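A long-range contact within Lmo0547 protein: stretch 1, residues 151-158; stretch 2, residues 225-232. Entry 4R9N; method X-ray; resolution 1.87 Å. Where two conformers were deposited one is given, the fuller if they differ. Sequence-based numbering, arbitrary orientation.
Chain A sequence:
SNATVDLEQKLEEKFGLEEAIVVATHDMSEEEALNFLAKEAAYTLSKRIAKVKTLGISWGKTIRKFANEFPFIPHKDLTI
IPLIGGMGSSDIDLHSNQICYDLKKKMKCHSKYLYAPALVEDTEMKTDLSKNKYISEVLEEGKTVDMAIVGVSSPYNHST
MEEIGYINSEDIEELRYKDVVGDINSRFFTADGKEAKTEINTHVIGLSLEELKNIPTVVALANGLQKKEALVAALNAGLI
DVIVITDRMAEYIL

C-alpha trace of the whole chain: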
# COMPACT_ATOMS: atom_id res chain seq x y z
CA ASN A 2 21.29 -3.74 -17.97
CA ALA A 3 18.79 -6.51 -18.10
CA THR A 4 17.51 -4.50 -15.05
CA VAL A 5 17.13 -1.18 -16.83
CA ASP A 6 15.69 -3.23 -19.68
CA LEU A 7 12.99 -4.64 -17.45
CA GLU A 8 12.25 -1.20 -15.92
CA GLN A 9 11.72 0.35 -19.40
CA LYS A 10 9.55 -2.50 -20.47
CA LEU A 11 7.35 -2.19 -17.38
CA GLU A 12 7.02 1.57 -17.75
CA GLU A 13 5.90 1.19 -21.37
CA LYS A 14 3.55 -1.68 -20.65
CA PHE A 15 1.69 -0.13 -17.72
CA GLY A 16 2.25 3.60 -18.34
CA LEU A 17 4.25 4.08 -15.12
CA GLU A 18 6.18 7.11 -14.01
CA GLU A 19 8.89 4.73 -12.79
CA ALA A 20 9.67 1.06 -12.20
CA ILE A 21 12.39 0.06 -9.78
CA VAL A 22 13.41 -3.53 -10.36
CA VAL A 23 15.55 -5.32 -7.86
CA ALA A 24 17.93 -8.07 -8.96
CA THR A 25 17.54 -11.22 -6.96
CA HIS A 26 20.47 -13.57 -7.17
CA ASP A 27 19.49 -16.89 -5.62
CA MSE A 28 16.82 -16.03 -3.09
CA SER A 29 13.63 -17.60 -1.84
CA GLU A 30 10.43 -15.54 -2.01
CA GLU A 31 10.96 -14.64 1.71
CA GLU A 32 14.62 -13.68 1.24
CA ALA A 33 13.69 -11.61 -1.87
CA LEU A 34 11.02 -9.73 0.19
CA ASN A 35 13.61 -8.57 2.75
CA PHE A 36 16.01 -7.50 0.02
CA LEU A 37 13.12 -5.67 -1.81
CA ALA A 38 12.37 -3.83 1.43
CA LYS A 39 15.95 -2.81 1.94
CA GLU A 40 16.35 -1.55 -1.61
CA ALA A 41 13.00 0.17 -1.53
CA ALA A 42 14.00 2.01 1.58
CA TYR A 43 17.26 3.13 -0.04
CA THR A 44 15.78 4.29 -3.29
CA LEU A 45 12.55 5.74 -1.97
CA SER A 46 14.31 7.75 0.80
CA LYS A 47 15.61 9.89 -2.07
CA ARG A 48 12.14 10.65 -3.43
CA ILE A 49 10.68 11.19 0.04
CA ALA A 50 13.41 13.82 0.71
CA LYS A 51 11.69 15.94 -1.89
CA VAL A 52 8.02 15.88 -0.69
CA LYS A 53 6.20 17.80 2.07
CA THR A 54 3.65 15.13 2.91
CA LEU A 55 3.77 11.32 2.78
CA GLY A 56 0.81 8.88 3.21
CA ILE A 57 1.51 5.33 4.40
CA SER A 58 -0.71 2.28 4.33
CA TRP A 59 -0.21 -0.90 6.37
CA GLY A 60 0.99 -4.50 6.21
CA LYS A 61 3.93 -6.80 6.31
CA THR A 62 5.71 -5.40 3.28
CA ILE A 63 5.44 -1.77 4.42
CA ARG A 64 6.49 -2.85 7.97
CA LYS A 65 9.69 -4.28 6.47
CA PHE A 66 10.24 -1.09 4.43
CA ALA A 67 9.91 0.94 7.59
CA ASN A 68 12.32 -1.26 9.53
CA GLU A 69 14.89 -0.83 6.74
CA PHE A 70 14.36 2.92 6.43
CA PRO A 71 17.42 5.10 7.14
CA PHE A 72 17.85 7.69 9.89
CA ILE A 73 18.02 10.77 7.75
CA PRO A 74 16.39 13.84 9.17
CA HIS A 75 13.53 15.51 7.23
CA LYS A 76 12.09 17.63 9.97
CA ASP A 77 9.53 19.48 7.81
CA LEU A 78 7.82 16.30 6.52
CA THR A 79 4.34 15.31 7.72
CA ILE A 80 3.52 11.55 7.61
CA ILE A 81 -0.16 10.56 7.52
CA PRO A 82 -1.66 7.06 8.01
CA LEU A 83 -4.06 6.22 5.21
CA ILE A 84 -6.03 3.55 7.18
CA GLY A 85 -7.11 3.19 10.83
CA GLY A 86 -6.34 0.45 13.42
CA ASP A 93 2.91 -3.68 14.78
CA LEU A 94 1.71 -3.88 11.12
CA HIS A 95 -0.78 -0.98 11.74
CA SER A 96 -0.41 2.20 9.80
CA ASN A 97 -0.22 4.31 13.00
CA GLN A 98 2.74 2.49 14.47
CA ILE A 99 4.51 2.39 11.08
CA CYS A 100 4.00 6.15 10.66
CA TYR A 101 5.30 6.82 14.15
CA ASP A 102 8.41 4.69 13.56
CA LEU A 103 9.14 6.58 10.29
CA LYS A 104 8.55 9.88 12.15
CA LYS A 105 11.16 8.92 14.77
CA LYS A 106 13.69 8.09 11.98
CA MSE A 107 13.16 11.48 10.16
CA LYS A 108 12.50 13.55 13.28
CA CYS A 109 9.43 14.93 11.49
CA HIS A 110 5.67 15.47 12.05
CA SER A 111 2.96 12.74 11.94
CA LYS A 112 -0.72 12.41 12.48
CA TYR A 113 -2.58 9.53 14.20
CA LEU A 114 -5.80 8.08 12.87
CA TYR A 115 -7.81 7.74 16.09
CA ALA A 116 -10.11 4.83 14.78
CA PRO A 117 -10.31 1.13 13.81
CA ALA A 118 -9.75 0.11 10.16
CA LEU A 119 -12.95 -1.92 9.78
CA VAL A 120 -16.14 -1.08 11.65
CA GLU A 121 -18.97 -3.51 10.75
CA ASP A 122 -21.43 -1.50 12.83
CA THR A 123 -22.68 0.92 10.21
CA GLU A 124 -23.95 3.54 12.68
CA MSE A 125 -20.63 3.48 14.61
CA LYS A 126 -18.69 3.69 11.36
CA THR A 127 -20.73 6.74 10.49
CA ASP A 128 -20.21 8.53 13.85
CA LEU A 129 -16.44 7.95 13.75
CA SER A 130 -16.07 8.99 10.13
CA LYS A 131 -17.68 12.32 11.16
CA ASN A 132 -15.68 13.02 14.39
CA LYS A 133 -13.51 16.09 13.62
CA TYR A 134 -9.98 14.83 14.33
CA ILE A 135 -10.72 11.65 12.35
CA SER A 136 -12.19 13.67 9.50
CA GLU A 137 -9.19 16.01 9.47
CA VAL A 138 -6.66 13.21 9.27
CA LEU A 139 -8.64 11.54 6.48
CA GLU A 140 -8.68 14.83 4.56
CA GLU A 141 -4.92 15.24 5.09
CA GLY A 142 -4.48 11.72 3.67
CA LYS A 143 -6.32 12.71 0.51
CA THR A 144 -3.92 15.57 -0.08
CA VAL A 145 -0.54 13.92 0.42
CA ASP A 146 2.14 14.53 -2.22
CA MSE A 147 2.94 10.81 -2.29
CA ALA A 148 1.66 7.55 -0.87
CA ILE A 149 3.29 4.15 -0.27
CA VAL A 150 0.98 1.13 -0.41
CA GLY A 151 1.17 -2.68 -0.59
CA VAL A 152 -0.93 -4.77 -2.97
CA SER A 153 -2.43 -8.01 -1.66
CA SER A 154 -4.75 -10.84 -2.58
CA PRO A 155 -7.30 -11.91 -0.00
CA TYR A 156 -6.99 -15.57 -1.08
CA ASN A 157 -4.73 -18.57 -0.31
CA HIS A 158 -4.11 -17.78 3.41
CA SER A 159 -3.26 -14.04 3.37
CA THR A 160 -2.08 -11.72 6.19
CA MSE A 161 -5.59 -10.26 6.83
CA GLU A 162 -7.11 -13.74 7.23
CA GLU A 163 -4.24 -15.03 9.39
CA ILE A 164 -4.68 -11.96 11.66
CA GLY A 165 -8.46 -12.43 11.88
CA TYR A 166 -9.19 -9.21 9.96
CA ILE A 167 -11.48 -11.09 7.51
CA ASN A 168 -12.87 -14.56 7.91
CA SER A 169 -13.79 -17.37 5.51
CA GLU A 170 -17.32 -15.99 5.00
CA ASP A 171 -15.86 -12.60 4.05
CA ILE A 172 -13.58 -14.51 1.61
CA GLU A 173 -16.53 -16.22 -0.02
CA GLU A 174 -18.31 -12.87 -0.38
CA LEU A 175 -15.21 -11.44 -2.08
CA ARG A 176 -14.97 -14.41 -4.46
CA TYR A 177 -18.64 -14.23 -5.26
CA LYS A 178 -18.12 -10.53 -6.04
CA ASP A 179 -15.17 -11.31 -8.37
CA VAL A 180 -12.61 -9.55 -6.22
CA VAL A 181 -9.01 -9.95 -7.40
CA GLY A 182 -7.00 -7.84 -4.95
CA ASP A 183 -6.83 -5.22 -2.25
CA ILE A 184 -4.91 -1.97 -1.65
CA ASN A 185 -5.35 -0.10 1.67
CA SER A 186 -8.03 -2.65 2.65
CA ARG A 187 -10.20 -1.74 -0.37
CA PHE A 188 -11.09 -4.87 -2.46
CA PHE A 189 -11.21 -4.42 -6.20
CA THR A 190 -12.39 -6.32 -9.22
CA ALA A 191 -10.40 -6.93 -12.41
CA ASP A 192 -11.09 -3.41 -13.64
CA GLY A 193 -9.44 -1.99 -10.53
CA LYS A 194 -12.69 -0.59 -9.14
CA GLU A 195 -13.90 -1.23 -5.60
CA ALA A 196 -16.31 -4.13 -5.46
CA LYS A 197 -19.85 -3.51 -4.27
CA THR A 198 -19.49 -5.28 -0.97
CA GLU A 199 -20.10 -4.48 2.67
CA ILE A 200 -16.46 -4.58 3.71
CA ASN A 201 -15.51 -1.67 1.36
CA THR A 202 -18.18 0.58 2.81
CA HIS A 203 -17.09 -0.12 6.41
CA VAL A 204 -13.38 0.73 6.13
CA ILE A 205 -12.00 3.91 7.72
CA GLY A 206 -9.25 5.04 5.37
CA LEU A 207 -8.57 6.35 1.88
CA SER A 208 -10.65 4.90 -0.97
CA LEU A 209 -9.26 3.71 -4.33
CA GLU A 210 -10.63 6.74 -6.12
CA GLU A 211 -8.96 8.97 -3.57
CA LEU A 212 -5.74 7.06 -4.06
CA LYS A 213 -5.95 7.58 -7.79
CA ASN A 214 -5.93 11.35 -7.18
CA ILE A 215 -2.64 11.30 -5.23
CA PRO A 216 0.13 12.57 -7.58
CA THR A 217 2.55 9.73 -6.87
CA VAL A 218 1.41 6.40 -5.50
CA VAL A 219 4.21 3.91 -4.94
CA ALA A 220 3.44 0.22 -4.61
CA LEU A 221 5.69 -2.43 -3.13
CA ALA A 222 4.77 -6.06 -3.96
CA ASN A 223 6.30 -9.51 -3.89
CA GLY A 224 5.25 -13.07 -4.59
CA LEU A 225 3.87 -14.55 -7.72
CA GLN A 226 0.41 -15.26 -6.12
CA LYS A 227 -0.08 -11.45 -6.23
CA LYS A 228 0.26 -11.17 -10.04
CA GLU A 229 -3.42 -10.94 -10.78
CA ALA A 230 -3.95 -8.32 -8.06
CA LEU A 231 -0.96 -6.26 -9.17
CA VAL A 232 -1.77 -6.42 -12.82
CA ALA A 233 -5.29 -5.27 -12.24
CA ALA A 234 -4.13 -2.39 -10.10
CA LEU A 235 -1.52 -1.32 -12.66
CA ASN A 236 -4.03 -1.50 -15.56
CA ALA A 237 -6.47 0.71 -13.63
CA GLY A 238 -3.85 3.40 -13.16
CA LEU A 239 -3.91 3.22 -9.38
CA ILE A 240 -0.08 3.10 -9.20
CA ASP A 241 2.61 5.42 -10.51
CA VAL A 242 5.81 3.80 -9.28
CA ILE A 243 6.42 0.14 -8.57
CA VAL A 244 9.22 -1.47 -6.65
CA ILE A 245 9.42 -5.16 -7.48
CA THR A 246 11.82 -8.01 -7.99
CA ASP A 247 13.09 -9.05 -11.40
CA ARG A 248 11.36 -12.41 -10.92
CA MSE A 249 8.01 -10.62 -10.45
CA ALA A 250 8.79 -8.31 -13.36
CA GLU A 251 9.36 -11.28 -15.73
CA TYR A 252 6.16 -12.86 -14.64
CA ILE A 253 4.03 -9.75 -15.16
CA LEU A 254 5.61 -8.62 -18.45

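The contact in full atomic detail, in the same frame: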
# COMPACT_ATOMS: atom_id res chain seq x y z
N GLY A 151 0.98 -1.28 -0.15
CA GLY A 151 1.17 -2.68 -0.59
C GLY A 151 0.01 -3.12 -1.50
O GLY A 151 -1.06 -2.53 -1.51
N VAL A 152 0.18 -4.23 -2.20
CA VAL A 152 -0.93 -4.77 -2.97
C VAL A 152 -1.07 -6.22 -2.47
O VAL A 152 -0.08 -6.95 -2.33
CB VAL A 152 -0.68 -4.78 -4.49
CG1 VAL A 152 -1.91 -5.34 -5.23
CG2 VAL A 152 -0.35 -3.40 -4.98
N SER A 153 -2.28 -6.64 -2.16
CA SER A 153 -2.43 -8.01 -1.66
C SER A 153 -3.59 -8.72 -2.32
O SER A 153 -4.33 -8.15 -3.10
CB SER A 153 -2.59 -7.98 -0.14
OG SER A 153 -2.55 -9.32 0.35
N SER A 154 -3.68 -10.02 -2.05
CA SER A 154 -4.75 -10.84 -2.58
C SER A 154 -5.35 -11.41 -1.33
O SER A 154 -4.61 -11.91 -0.50
CB SER A 154 -4.17 -11.96 -3.46
OG SER A 154 -5.15 -12.95 -3.71
N PRO A 155 -6.69 -11.37 -1.19
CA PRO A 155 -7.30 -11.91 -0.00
C PRO A 155 -7.32 -13.43 0.06
O PRO A 155 -7.82 -13.94 1.02
CB PRO A 155 -8.74 -11.42 -0.10
CG PRO A 155 -9.02 -11.39 -1.56
CD PRO A 155 -7.71 -10.88 -2.14
N TYR A 156 -6.79 -14.13 -0.94
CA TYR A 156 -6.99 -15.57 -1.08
C TYR A 156 -5.74 -16.37 -0.70
O TYR A 156 -4.70 -15.80 -0.39
CB TYR A 156 -7.38 -15.89 -2.52
CG TYR A 156 -8.58 -15.13 -3.01
CD1 TYR A 156 -9.80 -15.14 -2.28
CD2 TYR A 156 -8.50 -14.33 -4.16
CE1 TYR A 156 -10.91 -14.40 -2.72
CE2 TYR A 156 -9.62 -13.60 -4.60
CZ TYR A 156 -10.83 -13.65 -3.88
OH TYR A 156 -11.93 -12.90 -4.31
N ASN A 157 -5.86 -17.69 -0.71
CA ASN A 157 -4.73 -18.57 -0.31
C ASN A 157 -3.96 -18.10 0.95
O ASN A 157 -2.77 -17.81 0.89
CB ASN A 157 -3.74 -18.86 -1.49
CG ASN A 157 -3.93 -17.94 -2.69
OD1 ASN A 157 -4.69 -18.27 -3.61
ND2 ASN A 157 -3.22 -16.81 -2.71
N HIS A 158 -4.68 -18.03 2.07
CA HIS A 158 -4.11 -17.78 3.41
C HIS A 158 -3.25 -16.50 3.53
O HIS A 158 -2.06 -16.55 3.84
CB HIS A 158 -3.40 -19.04 3.94
CG HIS A 158 -4.33 -20.22 4.09
ND1 HIS A 158 -5.57 -20.12 4.68
CD2 HIS A 158 -4.20 -21.51 3.70
CE1 HIS A 158 -6.17 -21.30 4.66
NE2 HIS A 158 -5.36 -22.16 4.08
N LEU A 225 4.53 -14.37 -6.43
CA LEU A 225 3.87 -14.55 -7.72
C LEU A 225 2.34 -14.73 -7.58
O LEU A 225 1.60 -14.36 -8.48
CB LEU A 225 4.62 -15.65 -8.51
CG LEU A 225 6.15 -15.30 -8.74
CD1 LEU A 225 6.96 -16.48 -9.24
CD2 LEU A 225 6.42 -14.12 -9.69
N GLN A 226 1.85 -15.20 -6.42
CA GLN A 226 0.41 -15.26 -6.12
C GLN A 226 -0.25 -13.88 -6.21
O GLN A 226 -1.47 -13.77 -6.33
CB GLN A 226 0.16 -15.83 -4.70
CG GLN A 226 0.34 -17.35 -4.58
CD GLN A 226 0.04 -17.90 -3.18
OE1 GLN A 226 -0.35 -17.16 -2.27
NE2 GLN A 226 0.24 -19.20 -3.00
N LYS A 227 0.52 -12.80 -6.11
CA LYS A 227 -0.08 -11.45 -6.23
C LYS A 227 -0.13 -10.88 -7.66
O LYS A 227 -0.57 -9.76 -7.86
CB LYS A 227 0.64 -10.49 -5.33
CG LYS A 227 0.68 -10.88 -3.87
CD LYS A 227 1.37 -9.75 -3.15
CE LYS A 227 1.69 -10.07 -1.69
NZ LYS A 227 2.05 -8.74 -1.09
N LYS A 228 0.27 -11.65 -8.66
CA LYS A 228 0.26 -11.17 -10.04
C LYS A 228 -1.05 -10.61 -10.50
O LYS A 228 -1.12 -9.49 -11.03
CB LYS A 228 0.71 -12.29 -11.01
CG LYS A 228 0.56 -11.96 -12.49
CD LYS A 228 1.20 -13.08 -13.33
CE LYS A 228 0.79 -13.10 -14.77
NZ LYS A 228 1.64 -14.09 -15.53
N GLU A 229 -2.13 -11.39 -10.33
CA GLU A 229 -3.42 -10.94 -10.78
C GLU A 229 -3.83 -9.61 -10.11
O GLU A 229 -4.31 -8.66 -10.77
CB GLU A 229 -4.44 -12.06 -10.53
CG GLU A 229 -5.87 -11.71 -10.85
CD GLU A 229 -6.86 -12.89 -10.60
OE1 GLU A 229 -6.90 -13.50 -9.48
OE2 GLU A 229 -7.62 -13.17 -11.52
N ALA A 230 -3.64 -9.54 -8.80
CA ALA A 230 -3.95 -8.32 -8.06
C ALA A 230 -3.14 -7.13 -8.55
O ALA A 230 -3.64 -6.06 -8.76
CB ALA A 230 -3.65 -8.54 -6.59
N LEU A 231 -1.85 -7.35 -8.71
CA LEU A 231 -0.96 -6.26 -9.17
C LEU A 231 -1.25 -5.78 -10.57
O LEU A 231 -1.32 -4.54 -10.89
CB LEU A 231 0.46 -6.76 -9.03
CG LEU A 231 1.55 -5.79 -9.41
CD1 LEU A 231 1.42 -4.52 -8.61
CD2 LEU A 231 2.87 -6.47 -9.11
N VAL A 232 -1.46 -6.75 -11.43
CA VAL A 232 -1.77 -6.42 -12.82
C VAL A 232 -3.05 -5.65 -12.95
O VAL A 232 -3.11 -4.64 -13.67
CB VAL A 232 -1.75 -7.65 -13.74
CG1 VAL A 232 -2.40 -7.33 -15.09
CG2 VAL A 232 -0.31 -8.10 -13.94
O HOH W 1 -6.08 -12.47 -6.66

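This is a small, mixed contact in which a loop, extended from Gly 151 to Ser 154, packs against the helix 228-232 and the residues just before it, joined by an apolar cluster around Val 152, one direct hydrogen bond from a lysine and a water bridge. The two backbones come nearest at Ser 154 and Lys 227, whose CA atoms are 6.0 Å apart, and at Val 152 and Leu 231, at 6.4 Å; residues rising along one stretch thus meet residues falling along the other.

Val 152 is buried and points toward the helix. Its CG1 lies 3.9 Å from Ala 230 CB, and its CG2 lies 4.2 Å from Leu 231 CD1, so the branched side chain touches two helical neighbors at once. The small methyl of Ala 230 allows close approach: its CB also sits 3.6 Å from Ser 153 O.

Lys 227 leaves its backbone sideways, but its extended chain carries the ammonium to the carbonyl of Val 152, where NZ donates a hydrogen bond to O at 3.0 Å. On the way, its CD passes 4.4 Å from Ser 153 CA.

A water links Ser 154 to Glu 229, accepting from OG of the serine and donating to OE1 of the glutamate, each at 3.1 Å. A serine hydroxyl can donate and a carboxylate oxygen accepts, so the water spans two groups too far apart to bond directly. At the exposed margin, Asn 157 ND2 approaches Gln 226 OE1 to 2.9 Å, although the asparagine is poorly ordered.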